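Local structure of Can2 (Sulfobacillus thermosulfidooxidans, 7BDV) at residues L185-W190 against F199-G204; E205-L210 against A221-F226; W241-V246 against E276-F281. The protein binds the second messenger cyclic tetra-adenylate and acts as a dual-specificity nuclease that potentiates type III CRISPR defence. All blocks are in the same frame, centred on the assembly; numbering follows the deposited sequence.

Interaction 1: L185-W190 against F199-G204; sequences LGRLNW and FTLQTG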
ATOM      1  N   LEU A 185     -17.680  13.652 -25.679  1.00 40.43           N
ATOM      2  CA  LEU A 185     -16.993  14.301 -24.528  1.00 44.82           C
ATOM      3  C   LEU A 185     -15.615  13.665 -24.326  1.00 45.97           C
ATOM      4  O   LEU A 185     -14.656  14.402 -24.073  1.00 44.43           O
ATOM      5  CB  LEU A 185     -17.866  14.186 -23.278  1.00 42.89           C
ATOM      6  CG  LEU A 185     -18.974  15.228 -23.167  1.00 48.05           C
ATOM      7  CD1 LEU A 185     -19.760  15.042 -21.883  1.00 48.57           C
ATOM      8  CD2 LEU A 185     -18.423  16.655 -23.247  1.00 50.41           C
ATOM      9  N   GLY A 186     -15.526  12.338 -24.466  1.00 41.11           N
ATOM     10  CA  GLY A 186     -14.259  11.598 -24.414  1.00 39.61           C
ATOM     11  C   GLY A 186     -13.291  12.098 -25.459  1.00 41.79           C
ATOM     12  O   GLY A 186     -12.130  12.409 -25.099  1.00 35.51           O
ATOM     13  N   ARG A 187     -13.768  12.209 -26.697  1.00 37.23           N
ATOM     14  CA  ARG A 187     -13.011  12.695 -27.878  1.00 40.11           C
ATOM     15  C   ARG A 187     -12.534  14.129 -27.617  1.00 37.01           C
ATOM     16  O   ARG A 187     -11.352  14.388 -27.889  1.00 40.87           O
ATOM     17  CB  ARG A 187     -13.898  12.614 -29.127  1.00 41.61           C
ATOM     18  CG  ARG A 187     -13.230  13.092 -30.406  1.00 43.19           C
ATOM     19  CD  ARG A 187     -14.100  12.963 -31.639  1.00 44.58           C
ATOM     20  NE  ARG A 187     -13.418  13.660 -32.729  1.00 44.08           N
ATOM     21  CZ  ARG A 187     -13.586  14.938 -33.045  1.00 42.97           C
ATOM     22  NH1 ARG A 187     -14.460  15.687 -32.409  1.00 41.78           N
ATOM     23  NH2 ARG A 187     -12.886  15.477 -34.019  1.00 48.89           N
ATOM     24  N   LEU A 188     -13.399  15.024 -27.137  1.00 33.24           N
ATOM     25  CA  LEU A 188     -12.997  16.427 -26.853  1.00 37.08           C
ATOM     26  C   LEU A 188     -11.952  16.450 -25.732  1.00 33.22           C
ATOM     27  O   LEU A 188     -11.047  17.280 -25.823  1.00 32.91           O
ATOM     28  CB  LEU A 188     -14.231  17.254 -26.484  1.00 39.43           C
ATOM     29  CG  LEU A 188     -15.210  17.494 -27.621  1.00 44.69           C
ATOM     30  CD1 LEU A 188     -16.422  18.287 -27.129  1.00 48.21           C
ATOM     31  CD2 LEU A 188     -14.526  18.225 -28.758  1.00 48.30           C
ATOM     32  N   ASN A 189     -12.064  15.572 -24.720  1.00 35.37           N
ATOM     33  CA  ASN A 189     -11.090  15.430 -23.597  1.00 37.49           C
ATOM     34  C   ASN A 189      -9.711  15.128 -24.183  1.00 40.97           C
ATOM     35  O   ASN A 189      -8.712  15.736 -23.752  1.00 34.23           O
ATOM     36  CB  ASN A 189     -11.468  14.309 -22.618  1.00 38.06           C
ATOM     37  CG  ASN A 189     -11.003  14.494 -21.186  1.00 35.72           C
ATOM     38  OD1 ASN A 189     -11.757  14.172 -20.282  1.00 35.37           O
ATOM     39  ND2 ASN A 189      -9.795  14.980 -20.937  1.00 32.65           N
ATOM     40  N   TRP A 190      -9.660  14.193 -25.131  1.00 39.07           N
ATOM     41  CA  TRP A 190      -8.416  13.742 -25.795  1.00 37.62           C
ATOM     42  C   TRP A 190      -7.794  14.922 -26.544  1.00 39.83           C
ATOM     43  O   TRP A 190      -6.621  15.246 -26.261  1.00 42.10           O
ATOM     44  CB  TRP A 190      -8.715  12.568 -26.716  1.00 40.35           C
ATOM     45  CG  TRP A 190      -7.486  11.984 -27.324  1.00 46.75           C
ATOM     46  CD1 TRP A 190      -6.249  11.854 -26.756  1.00 47.57           C
ATOM     47  CD2 TRP A 190      -7.391  11.391 -28.629  1.00 51.06           C
ATOM     48  NE1 TRP A 190      -5.386  11.266 -27.637  1.00 52.29           N
ATOM     49  CE2 TRP A 190      -6.054  10.973 -28.794  1.00 48.47           C
ATOM     50  CE3 TRP A 190      -8.297  11.182 -29.679  1.00 57.30           C
ATOM     51  CZ2 TRP A 190      -5.606  10.356 -29.956  1.00 54.42           C
ATOM     52  CZ3 TRP A 190      -7.855  10.568 -30.831  1.00 59.15           C
ATOM     53  CH2 TRP A 190      -6.526  10.155 -30.962  1.00 56.53           C
ATOM     54  N   PHE A 199     -10.121  21.668 -34.304  1.00 40.58           N
ATOM     55  CA  PHE A 199     -10.797  20.338 -34.309  1.00 40.80           C
ATOM     56  C   PHE A 199     -12.168  20.472 -34.971  1.00 40.57           C
ATOM     57  O   PHE A 199     -12.734  21.603 -35.026  1.00 40.52           O
ATOM     58  CB  PHE A 199     -10.890  19.758 -32.890  1.00 38.48           C
ATOM     59  CG  PHE A 199     -11.466  20.703 -31.863  1.00 37.64           C
ATOM     60  CD1 PHE A 199     -12.835  20.814 -31.683  1.00 35.24           C
ATOM     61  CD2 PHE A 199     -10.633  21.519 -31.099  1.00 40.46           C
ATOM     62  CE1 PHE A 199     -13.358  21.720 -30.784  1.00 34.53           C
ATOM     63  CE2 PHE A 199     -11.164  22.426 -30.194  1.00 36.50           C
ATOM     64  CZ  PHE A 199     -12.521  22.506 -30.026  1.00 33.08           C
ATOM     65  N   THR A 200     -12.688  19.333 -35.431  1.00 43.27           N
ATOM     66  CA  THR A 200     -14.051  19.178 -35.991  1.00 46.97           C
ATOM     67  C   THR A 200     -14.998  18.726 -34.881  1.00 48.15           C
ATOM     68  O   THR A 200     -14.529  18.147 -33.879  1.00 58.16           O
ATOM     69  CB  THR A 200     -14.082  18.169 -37.146  1.00 52.89           C
ATOM     70  OG1 THR A 200     -13.627  16.909 -36.654  1.00 45.79           O
ATOM     71  CG2 THR A 200     -13.228  18.596 -38.320  1.00 52.66           C
ATOM     72  N   LEU A 201     -16.275  19.039 -35.061  1.00 54.09           N
ATOM     73  CA  LEU A 201     -17.383  18.644 -34.159  1.00 53.17           C
ATOM     74  C   LEU A 201     -18.649  18.505 -35.001  1.00 49.24           C
ATOM     75  O   LEU A 201     -18.989  19.484 -35.670  1.00 54.88           O
ATOM     76  CB  LEU A 201     -17.525  19.753 -33.115  1.00 55.57           C
ATOM     77  CG  LEU A 201     -18.191  19.359 -31.809  1.00 59.28           C
ATOM     78  CD1 LEU A 201     -17.517  18.130 -31.225  1.00 55.21           C
ATOM     79  CD2 LEU A 201     -18.135  20.536 -30.846  1.00 60.39           C
ATOM     80  N   GLN A 202     -19.321  17.352 -34.981  1.00 53.96           N
ATOM     81  CA  GLN A 202     -20.647  17.178 -35.652  1.00 53.24           C
ATOM     82  C   GLN A 202     -21.585  18.285 -35.142  1.00 59.24           C
ATOM     83  O   GLN A 202     -21.458  18.674 -33.970  1.00 54.32           O
ATOM     84  CB  GLN A 202     -21.255  15.801 -35.362  1.00 56.58           C
ATOM     85  CG  GLN A 202     -20.462  14.623 -35.919  1.00 59.49           C
ATOM     86  N   THR A 203     -22.488  18.792 -35.982  1.00 63.58           N
ATOM     87  CA  THR A 203     -23.584  19.717 -35.573  1.00 62.82           C
ATOM     88  C   THR A 203     -24.554  18.931 -34.674  1.00 54.79           C
ATOM     89  O   THR A 203     -24.670  17.728 -34.890  1.00 53.53           O
ATOM     90  CB  THR A 203     -24.216  20.375 -36.806  1.00 66.55           C
ATOM     91  OG1 THR A 203     -25.309  21.175 -36.357  1.00 80.83           O
ATOM     92  CG2 THR A 203     -24.667  19.381 -37.853  1.00 61.93           C
ATOM     93  N   GLY A 204     -25.162  19.575 -33.674  1.00 51.81           N
ATOM     94  CA  GLY A 204     -25.997  18.896 -32.659  1.00 54.82           C
ATOM     95  C   GLY A 204     -26.132  19.715 -31.392  1.00 51.02           C
ATOM     96  O   GLY A 204     -25.550  20.811 -31.332  1.00 51.48           O
TER

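Interaction 2: E205-L210 against A221-F226; sequences ELQDLL and AKNAGF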
ATOM      1  N   GLU A 205     -26.861  19.191 -30.405  1.00 51.43           N
ATOM      2  CA  GLU A 205     -27.067  19.814 -29.066  1.00 50.95           C
ATOM      3  C   GLU A 205     -25.713  20.212 -28.458  1.00 47.82           C
ATOM      4  O   GLU A 205     -25.628  21.334 -27.895  1.00 47.24           O
ATOM      5  CB  GLU A 205     -27.798  18.869 -28.114  1.00 46.49           C
ATOM      6  N   LEU A 206     -24.686  19.351 -28.574  1.00 48.59           N
ATOM      7  CA  LEU A 206     -23.395  19.544 -27.860  1.00 45.23           C
ATOM      8  C   LEU A 206     -22.666  20.753 -28.460  1.00 43.34           C
ATOM      9  O   LEU A 206     -22.177  21.596 -27.677  1.00 45.42           O
ATOM     10  CB  LEU A 206     -22.551  18.269 -27.919  1.00 45.28           C
ATOM     11  CG  LEU A 206     -21.218  18.333 -27.162  1.00 43.80           C
ATOM     12  CD1 LEU A 206     -21.415  18.832 -25.734  1.00 44.15           C
ATOM     13  CD2 LEU A 206     -20.537  16.981 -27.138  1.00 45.82           C
ATOM     14  N   GLN A 207     -22.601  20.840 -29.785  1.00 46.93           N
ATOM     15  CA  GLN A 207     -21.945  21.958 -30.514  1.00 53.30           C
ATOM     16  C   GLN A 207     -22.628  23.288 -30.165  1.00 57.49           C
ATOM     17  O   GLN A 207     -21.897  24.263 -29.885  1.00 50.02           O
ATOM     18  CB  GLN A 207     -21.976  21.747 -32.025  1.00 57.36           C
ATOM     19  CG  GLN A 207     -21.084  22.738 -32.753  1.00 59.28           C
ATOM     20  CD  GLN A 207     -21.471  22.940 -34.195  1.00 57.95           C
ATOM     21  OE1 GLN A 207     -21.949  24.010 -34.572  1.00 57.49           O
ATOM     22  NE2 GLN A 207     -21.251  21.909 -35.002  1.00 57.12           N
ATOM     23  N   ASP A 208     -23.965  23.320 -30.194  1.00 54.63           N
ATOM     24  CA  ASP A 208     -24.789  24.506 -29.825  1.00 54.75           C
ATOM     25  C   ASP A 208     -24.428  24.936 -28.407  1.00 52.46           C
ATOM     26  O   ASP A 208     -24.186  26.147 -28.196  1.00 46.26           O
ATOM     27  CB  ASP A 208     -26.295  24.227 -29.893  1.00 61.47           C
ATOM     28  CG  ASP A 208     -26.839  23.901 -31.276  1.00 72.32           C
ATOM     29  OD1 ASP A 208     -26.152  24.208 -32.281  1.00 82.23           O
ATOM     30  OD2 ASP A 208     -27.949  23.327 -31.341  1.00 84.67           O
ATOM     31  N   LEU A 209     -24.387  23.970 -27.481  1.00 46.09           N
ATOM     32  CA  LEU A 209     -24.118  24.224 -26.043  1.00 52.81           C
ATOM     33  C   LEU A 209     -22.734  24.877 -25.875  1.00 49.78           C
ATOM     34  O   LEU A 209     -22.637  25.900 -25.175  1.00 49.99           O
ATOM     35  CB  LEU A 209     -24.217  22.894 -25.290  1.00 55.88           C
ATOM     36  CG  LEU A 209     -24.025  22.949 -23.775  1.00 56.55           C
ATOM     37  CD1 LEU A 209     -24.931  23.993 -23.129  1.00 58.34           C
ATOM     38  CD2 LEU A 209     -24.283  21.570 -23.176  1.00 63.16           C
ATOM     39  N   LEU A 210     -21.703  24.296 -26.486  1.00 42.98           N
ATOM     40  CA  LEU A 210     -20.295  24.762 -26.352  1.00 46.18           C
ATOM     41  C   LEU A 210     -20.151  26.150 -26.998  1.00 46.90           C
ATOM     42  O   LEU A 210     -19.430  26.994 -26.428  1.00 41.66           O
ATOM     43  CB  LEU A 210     -19.363  23.737 -27.000  1.00 42.70           C
ATOM     44  CG  LEU A 210     -19.302  22.374 -26.320  1.00 44.11           C
ATOM     45  CD1 LEU A 210     -18.589  21.375 -27.205  1.00 47.36           C
ATOM     46  CD2 LEU A 210     -18.612  22.464 -24.972  1.00 48.09           C
ATOM     47  N   ALA A 221     -14.563  28.941 -41.930  1.00 68.28           N
ATOM     48  CA  ALA A 221     -15.935  29.231 -42.417  1.00 69.98           C
ATOM     49  C   ALA A 221     -16.719  27.913 -42.496  1.00 70.09           C
ATOM     50  O   ALA A 221     -16.077  26.845 -42.605  1.00 70.88           O
ATOM     51  CB  ALA A 221     -15.888  29.939 -43.751  1.00 66.62           C
ATOM     52  N   LYS A 222     -18.051  28.001 -42.392  1.00 72.81           N
ATOM     53  CA  LYS A 222     -19.030  26.879 -42.493  1.00 72.41           C
ATOM     54  C   LYS A 222     -18.908  25.944 -41.282  1.00 70.89           C
ATOM     55  O   LYS A 222     -19.499  24.845 -41.329  1.00 68.63           O
ATOM     56  CB  LYS A 222     -18.846  26.110 -43.807  1.00 70.52           C
ATOM     57  N   ASN A 223     -18.196  26.360 -40.230  1.00 72.02           N
ATOM     58  CA  ASN A 223     -17.980  25.545 -39.006  1.00 69.05           C
ATOM     59  C   ASN A 223     -17.373  24.187 -39.398  1.00 61.96           C
ATOM     60  O   ASN A 223     -17.851  23.146 -38.906  1.00 63.68           O
ATOM     61  CB  ASN A 223     -19.296  25.404 -38.227  1.00 72.82           C
ATOM     62  CG  ASN A 223     -19.671  26.639 -37.436  1.00 72.03           C
ATOM     63  OD1 ASN A 223     -18.969  27.649 -37.458  1.00 72.98           O
ATOM     64  ND2 ASN A 223     -20.778  26.562 -36.716  1.00 78.05           N
ATOM     65  N   ALA A 224     -16.370  24.186 -40.276  1.00 57.92           N
ATOM     66  CA  ALA A 224     -15.601  22.978 -40.657  1.00 55.68           C
ATOM     67  C   ALA A 224     -14.549  22.735 -39.581  1.00 52.29           C
ATOM     68  O   ALA A 224     -13.965  21.643 -39.552  1.00 57.21           O
ATOM     69  CB  ALA A 224     -14.967  23.135 -42.019  1.00 58.76           C
ATOM     70  N   GLY A 225     -14.332  23.726 -38.720  1.00 46.84           N
ATOM     71  CA  GLY A 225     -13.352  23.632 -37.634  1.00 44.40           C
ATOM     72  C   GLY A 225     -13.684  24.582 -36.503  1.00 46.30           C
ATOM     73  O   GLY A 225     -14.277  25.635 -36.755  1.00 45.29           O
ATOM     74  N   PHE A 226     -13.294  24.201 -35.286  1.00 46.11           N
ATOM     75  CA  PHE A 226     -13.444  25.016 -34.059  1.00 42.77           C
ATOM     76  C   PHE A 226     -12.130  25.003 -33.287  1.00 36.94           C
ATOM     77  O   PHE A 226     -11.274  24.142 -33.532  1.00 36.11           O
ATOM     78  CB  PHE A 226     -14.575  24.470 -33.184  1.00 43.66           C
ATOM     79  CG  PHE A 226     -15.902  24.336 -33.888  1.00 42.16           C
ATOM     80  CD1 PHE A 226     -16.783  25.398 -33.917  1.00 39.11           C
ATOM     81  CD2 PHE A 226     -16.271  23.159 -34.510  1.00 41.63           C
ATOM     82  CE1 PHE A 226     -18.010  25.288 -34.543  1.00 47.69           C
ATOM     83  CE2 PHE A 226     -17.489  23.051 -35.156  1.00 48.21           C
ATOM     84  CZ  PHE A 226     -18.358  24.116 -35.165  1.00 47.21           C
TER

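Interaction 3: W241-V246 against E276-F281; sequences WFEHYV and ELDVVF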
ATOM      1  N   TRP A 241     -14.406  19.752 -16.131  1.00 32.92           N
ATOM      2  CA  TRP A 241     -15.854  19.815 -15.841  1.00 31.58           C
ATOM      3  C   TRP A 241     -16.235  18.702 -14.846  1.00 31.66           C
ATOM      4  O   TRP A 241     -17.069  18.945 -13.911  1.00 29.08           O
ATOM      5  CB  TRP A 241     -16.669  19.740 -17.129  1.00 34.43           C
ATOM      6  CG  TRP A 241     -16.619  18.392 -17.783  1.00 30.11           C
ATOM      7  CD1 TRP A 241     -15.789  18.019 -18.790  1.00 33.30           C
ATOM      8  CD2 TRP A 241     -17.452  17.247 -17.516  1.00 30.30           C
ATOM      9  NE1 TRP A 241     -16.094  16.754 -19.219  1.00 33.00           N
ATOM     10  CE2 TRP A 241     -17.077  16.241 -18.425  1.00 30.94           C
ATOM     11  CE3 TRP A 241     -18.511  16.995 -16.637  1.00 33.22           C
ATOM     12  CZ2 TRP A 241     -17.659  14.980 -18.431  1.00 33.01           C
ATOM     13  CZ3 TRP A 241     -19.083  15.738 -16.640  1.00 36.15           C
ATOM     14  CH2 TRP A 241     -18.666  14.751 -17.530  1.00 33.17           C
ATOM     15  N   PHE A 242     -15.661  17.503 -14.997  1.00 31.05           N
ATOM     16  CA  PHE A 242     -16.048  16.357 -14.139  1.00 29.57           C
ATOM     17  C   PHE A 242     -15.432  16.525 -12.745  1.00 29.26           C
ATOM     18  O   PHE A 242     -16.078  16.152 -11.780  1.00 28.03           O
ATOM     19  CB  PHE A 242     -15.593  15.033 -14.752  1.00 31.52           C
ATOM     20  CG  PHE A 242     -16.027  13.847 -13.931  1.00 32.06           C
ATOM     21  CD1 PHE A 242     -17.374  13.592 -13.753  1.00 32.57           C
ATOM     22  CD2 PHE A 242     -15.090  13.042 -13.274  1.00 33.23           C
ATOM     23  CE1 PHE A 242     -17.772  12.514 -12.971  1.00 34.64           C
ATOM     24  CE2 PHE A 242     -15.498  11.963 -12.513  1.00 34.11           C
ATOM     25  CZ  PHE A 242     -16.840  11.712 -12.351  1.00 35.67           C
ATOM     26  N   GLU A 243     -14.224  17.065 -12.657  1.00 30.07           N
ATOM     27  CA  GLU A 243     -13.572  17.395 -11.358  1.00 33.82           C
ATOM     28  C   GLU A 243     -14.474  18.366 -10.601  1.00 27.76           C
ATOM     29  O   GLU A 243     -14.632  18.195  -9.443  1.00 37.26           O
ATOM     30  CB  GLU A 243     -12.175  18.001 -11.583  1.00 39.36           C
ATOM     31  CG  GLU A 243     -11.226  17.099 -12.367  1.00 44.80           C
ATOM     32  CD  GLU A 243      -9.793  17.610 -12.494  1.00 61.77           C
ATOM     33  OE1 GLU A 243      -9.150  17.840 -11.423  1.00 74.96           O
ATOM     34  OE2 GLU A 243      -9.310  17.772 -13.662  1.00 53.58           O
ATOM     35  N   HIS A 244     -15.048  19.359 -11.258  1.00 36.68           N
ATOM     36  CA  HIS A 244     -15.947  20.362 -10.621  1.00 35.06           C
ATOM     37  C   HIS A 244     -17.247  19.650 -10.225  1.00 31.93           C
ATOM     38  O   HIS A 244     -17.794  19.910  -9.141  1.00 26.62           O
ATOM     39  CB  HIS A 244     -16.194  21.547 -11.532  1.00 37.83           C
ATOM     40  CG  HIS A 244     -15.066  22.504 -11.645  1.00 48.98           C
ATOM     41  ND1 HIS A 244     -14.264  22.555 -12.770  1.00 53.22           N
ATOM     42  CD2 HIS A 244     -14.630  23.470 -10.807  1.00 58.25           C
ATOM     43  CE1 HIS A 244     -13.349  23.492 -12.612  1.00 56.15           C
ATOM     44  NE2 HIS A 244     -13.563  24.084 -11.412  1.00 62.35           N
ATOM     45  N   TYR A 245     -17.748  18.745 -11.068  1.00 31.10           N
ATOM     46  CA  TYR A 245     -18.984  17.997 -10.743  1.00 28.97           C
ATOM     47  C   TYR A 245     -18.785  17.261  -9.410  1.00 27.64           C
ATOM     48  O   TYR A 245     -19.633  17.346  -8.499  1.00 28.72           O
ATOM     49  CB  TYR A 245     -19.383  17.082 -11.909  1.00 30.50           C
ATOM     50  CG  TYR A 245     -20.572  16.219 -11.600  1.00 34.03           C
ATOM     51  CD1 TYR A 245     -21.816  16.778 -11.349  1.00 36.50           C
ATOM     52  CD2 TYR A 245     -20.440  14.842 -11.503  1.00 35.78           C
ATOM     53  CE1 TYR A 245     -22.896  15.993 -10.988  1.00 33.49           C
ATOM     54  CE2 TYR A 245     -21.505  14.050 -11.141  1.00 34.11           C
ATOM     55  CZ  TYR A 245     -22.750  14.616 -10.960  1.00 30.61           C
ATOM     56  OH  TYR A 245     -23.751  13.766 -10.599  1.00 32.50           O
ATOM     57  N   VAL A 246     -17.696  16.509  -9.287  1.00 31.71           N
ATOM     58  CA  VAL A 246     -17.356  15.717  -8.075  1.00 31.91           C
ATOM     59  C   VAL A 246     -17.261  16.671  -6.866  1.00 30.46           C
ATOM     60  O   VAL A 246     -17.799  16.364  -5.805  1.00 28.58           O
ATOM     61  CB  VAL A 246     -16.057  14.931  -8.293  1.00 31.82           C
ATOM     62  CG1 VAL A 246     -15.521  14.342  -7.001  1.00 34.70           C
ATOM     63  CG2 VAL A 246     -16.219  13.844  -9.348  1.00 35.44           C
ATOM     64  N   GLU A 276       0.423  15.369  -6.151  1.00 45.61           N
ATOM     65  CA  GLU A 276      -0.776  16.209  -6.402  1.00 56.88           C
ATOM     66  C   GLU A 276      -2.005  15.303  -6.274  1.00 55.11           C
ATOM     67  O   GLU A 276      -1.960  14.183  -6.832  1.00 51.61           O
ATOM     68  CB  GLU A 276      -0.712  16.931  -7.753  1.00 70.56           C
ATOM     69  CG  GLU A 276      -1.154  18.390  -7.643  1.00 86.94           C
ATOM     70  CD  GLU A 276      -2.005  18.936  -8.782  1.00102.87           C
ATOM     71  OE1 GLU A 276      -1.664  18.667  -9.959  1.00117.39           O
ATOM     72  OE2 GLU A 276      -3.018  19.616  -8.487  1.00106.93           O
ATOM     73  N   LEU A 277      -3.015  15.739  -5.510  1.00 49.11           N
ATOM     74  CA  LEU A 277      -4.267  14.982  -5.248  1.00 49.71           C
ATOM     75  C   LEU A 277      -5.466  15.835  -5.665  1.00 53.92           C
ATOM     76  O   LEU A 277      -5.491  17.048  -5.307  1.00 45.97           O
ATOM     77  CB  LEU A 277      -4.316  14.618  -3.765  1.00 51.19           C
ATOM     78  CG  LEU A 277      -3.254  13.621  -3.307  1.00 49.13           C
ATOM     79  CD1 LEU A 277      -3.373  13.394  -1.805  1.00 54.73           C
ATOM     80  CD2 LEU A 277      -3.360  12.290  -4.053  1.00 45.76           C
ATOM     81  N   ASP A 278      -6.431  15.216  -6.358  1.00 48.14           N
ATOM     82  CA  ASP A 278      -7.553  15.917  -7.025  1.00 41.24           C
ATOM     83  C   ASP A 278      -8.483  16.519  -5.963  1.00 38.98           C
ATOM     84  O   ASP A 278      -8.762  17.725  -6.045  1.00 32.95           O
ATOM     85  CB  ASP A 278      -8.310  15.002  -7.989  1.00 46.16           C
ATOM     86  CG  ASP A 278      -7.467  14.380  -9.096  1.00 47.88           C
ATOM     87  OD1 ASP A 278      -6.381  14.935  -9.407  1.00 49.49           O
ATOM     88  OD2 ASP A 278      -7.878  13.311  -9.609  1.00 51.51           O
ATOM     89  N   VAL A 279      -9.020  15.703  -5.059  1.00 40.76           N
ATOM     90  CA  VAL A 279      -9.967  16.153  -3.992  1.00 39.97           C
ATOM     91  C   VAL A 279      -9.637  15.388  -2.716  1.00 41.48           C
ATOM     92  O   VAL A 279      -9.485  14.152  -2.805  1.00 43.58           O
ATOM     93  CB  VAL A 279     -11.443  15.924  -4.379  1.00 41.50           C
ATOM     94  CG1 VAL A 279     -12.385  16.512  -3.352  1.00 43.70           C
ATOM     95  CG2 VAL A 279     -11.765  16.465  -5.752  1.00 47.18           C
ATOM     96  N   VAL A 280      -9.527  16.088  -1.585  1.00 37.88           N
ATOM     97  CA  VAL A 280      -9.254  15.470  -0.253  1.00 36.06           C
ATOM     98  C   VAL A 280     -10.199  16.105   0.764  1.00 37.16           C
ATOM     99  O   VAL A 280     -10.582  17.273   0.589  1.00 41.57           O
ATOM    100  CB  VAL A 280      -7.773  15.591   0.155  1.00 40.52           C
ATOM    101  CG1 VAL A 280      -6.838  15.210  -0.993  1.00 41.89           C
ATOM    102  CG2 VAL A 280      -7.429  16.953   0.698  1.00 38.25           C
ATOM    103  N   PHE A 281     -10.640  15.323   1.736  1.00 37.32           N
ATOM    104  CA  PHE A 281     -11.375  15.801   2.931  1.00 34.44           C
ATOM    105  C   PHE A 281     -11.129  14.811   4.053  1.00 34.52           C
ATOM    106  O   PHE A 281     -10.645  13.647   3.788  1.00 28.78           O
ATOM    107  CB  PHE A 281     -12.872  15.988   2.668  1.00 35.07           C
ATOM    108  CG  PHE A 281     -13.606  14.782   2.133  1.00 35.40           C
ATOM    109  CD1 PHE A 281     -13.562  14.463   0.784  1.00 37.33           C
ATOM    110  CD2 PHE A 281     -14.319  13.962   2.976  1.00 32.13           C
ATOM    111  CE1 PHE A 281     -14.223  13.342   0.303  1.00 34.27           C
ATOM    112  CE2 PHE A 281     -14.999  12.850   2.491  1.00 35.05           C
ATOM    113  CZ  PHE A 281     -14.952  12.548   1.154  1.00 33.43           C
TER

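Interaction 1: L185-W190 against F199-G204
The guanidinium group of Arg187 presents its edge to the backbone of Thr200, whose carbonyl oxygen lies almost in the guanidinium plane, with Leu201 CD1 near that same edge. The ring of Phe199 is the other flat group here; Leu188 CD2 comes to it obliquely, 4.2 Å from CE1. Arg187 holds the carbonyl end-on with both terminal nitrogens: NH1 lies 2.9 Å from Thr200 O and makes the straighter hydrogen bond (154° at the hydrogen). NH2 gives a second bond to Thr200 O at 3.1 Å, more bent, from well above the carbonyl plane. Both donors approach from the same face of that plane, and the two bonds to one oxygen steer the end of the guanidinium toward the carbonyl. Thr200 OG1 lies 3.1 Å from Arg187 NH2. Arginine suits this place because a chain extended as far as NE (chi1 180°), its last bond turned to present the guanidinium edge, spans the distance from helix 182-193 to the loop. That loop leads into helix 205-212, with Gly204 at the N-cap, and Phe199 is joined by backbone hydrogen bonds to Phe226, at the start of a β-hairpin strand. The contact therefore ties one helix to the connection that follows it, in a helix-and-hairpin region remote from the bound nucleotide. Next to this polar grip, Leu188 and Leu201 cross at about a right angle, CD2 of the first 3.9 Å from CD1 of the second. Leu210 touches both leucines, and Ile237 of helix 231-254 also packs on Leu188.

Interaction 2: E205-L210 against A221-F226
Gln207 reaches Phe226 because its CG stands anti to the backbone N (chi1 -169°) and the chain beyond stays extended, carrying the amide straight out from helix 205-212. Phe226 answers with CG beside its own backbone N (chi1 -55°), and the far carbon of the ring, CZ, meets the amide. Gln207 CD comes to 3.5 Å from Phe226 CZ, while OE1 and NE2 of Gln207 are each 3.6 Å from that carbon. The approach is oblique, with amide and ring planes 49° apart, and the contact is van der Waals packing. Glutamine fits here by serving two surroundings: its methylene CG lies 3.9 Å from Phe226 CZ, and its NE2 makes weak hydrogen bonds to the carbonyls of Leu201 and Gln202. Gln207 OE1 has Asn223 ND2 as a neighbour at 3.5 Å. Asn223 and the preceding Lys222 both take left-handed helical backbone angles, a conformation asparagine tolerates well. These residues belong to the turn between strands 216-218 and 226-228, which Gly225 and Ala219 help to close through backbone hydrogen bonds. The arrangement is that of a helix side chain packed against the turn end of a small two-stranded antiparallel β-hairpin.

Interaction 3: W241-V246 against E276-F281
Val246 and Val279 form the buried, apolar side of this contact, whereas Glu243 and Asp278 face each other on a partly exposed, polar side. With chi1 at 168°, Val246 puts CG1 opposite its own amide nitrogen and toward Val279 CG2, the two methyls meeting at a relaxed 4.5 Å. Tighter packing lies within the helix, where the other methyl of Val246, CG2, sits 3.7 Å above the plane of the Phe242 ring, toward its rim. Ile290 on strand 286-291 touches Val246, and Leu262 and Cys292 touch Val279, so the pair is enclosed between helix 231-254 and the sheet; compact branched valines suit both the strand and the buried position between helix and sheet. On the polar side nothing bonds directly across. Glu243 OE1 is 4.5 Å from Asp278 OD1, a separation of like charges, and Glu243 is partly exposed. Each carboxylate is held by its other oxygen: Glu243 OE2 forms a salt bridge to Arg295, and Asp278 OD2 accepts hydrogen bonds from the backbone N of Cys292 and Lys293. Asp278 stands where the chain turns a corner between strands 274-277 and 279-283, and its OD2 also lies close to Glu291 OE1, another acid. An aspartate followed by Glu291-Cys292-Lys293 fits the PD-(D/E)XK signature of this nuclease clan, so the gathered acids are consistent with the kind of site at which such enzymes bind divalent metal ions.

In the fold
Interactions 1 and 2 lie side by side, their centres 9 Å apart, and share the helix-and-hairpin region: residues 199-204 lie in the loop between helix 182-193 and helix 205-212, and Thr200 CG2 packs 3.4 Å from Ala224 O. Interaction 1 combines a partly exposed polar clasp with buried leucines, while interaction 2 is a small buried amide-to-ring packing without bonds between its segments. Interaction 3 sits much deeper, its centre about 12 Å from the centre of the chain, in the nuclease fold, where valines pack and acidic groups gather. It touches interaction 1 where Leu185 CD1 packs 4.0 Å from Trp241 CZ2, but does not touch interaction 2.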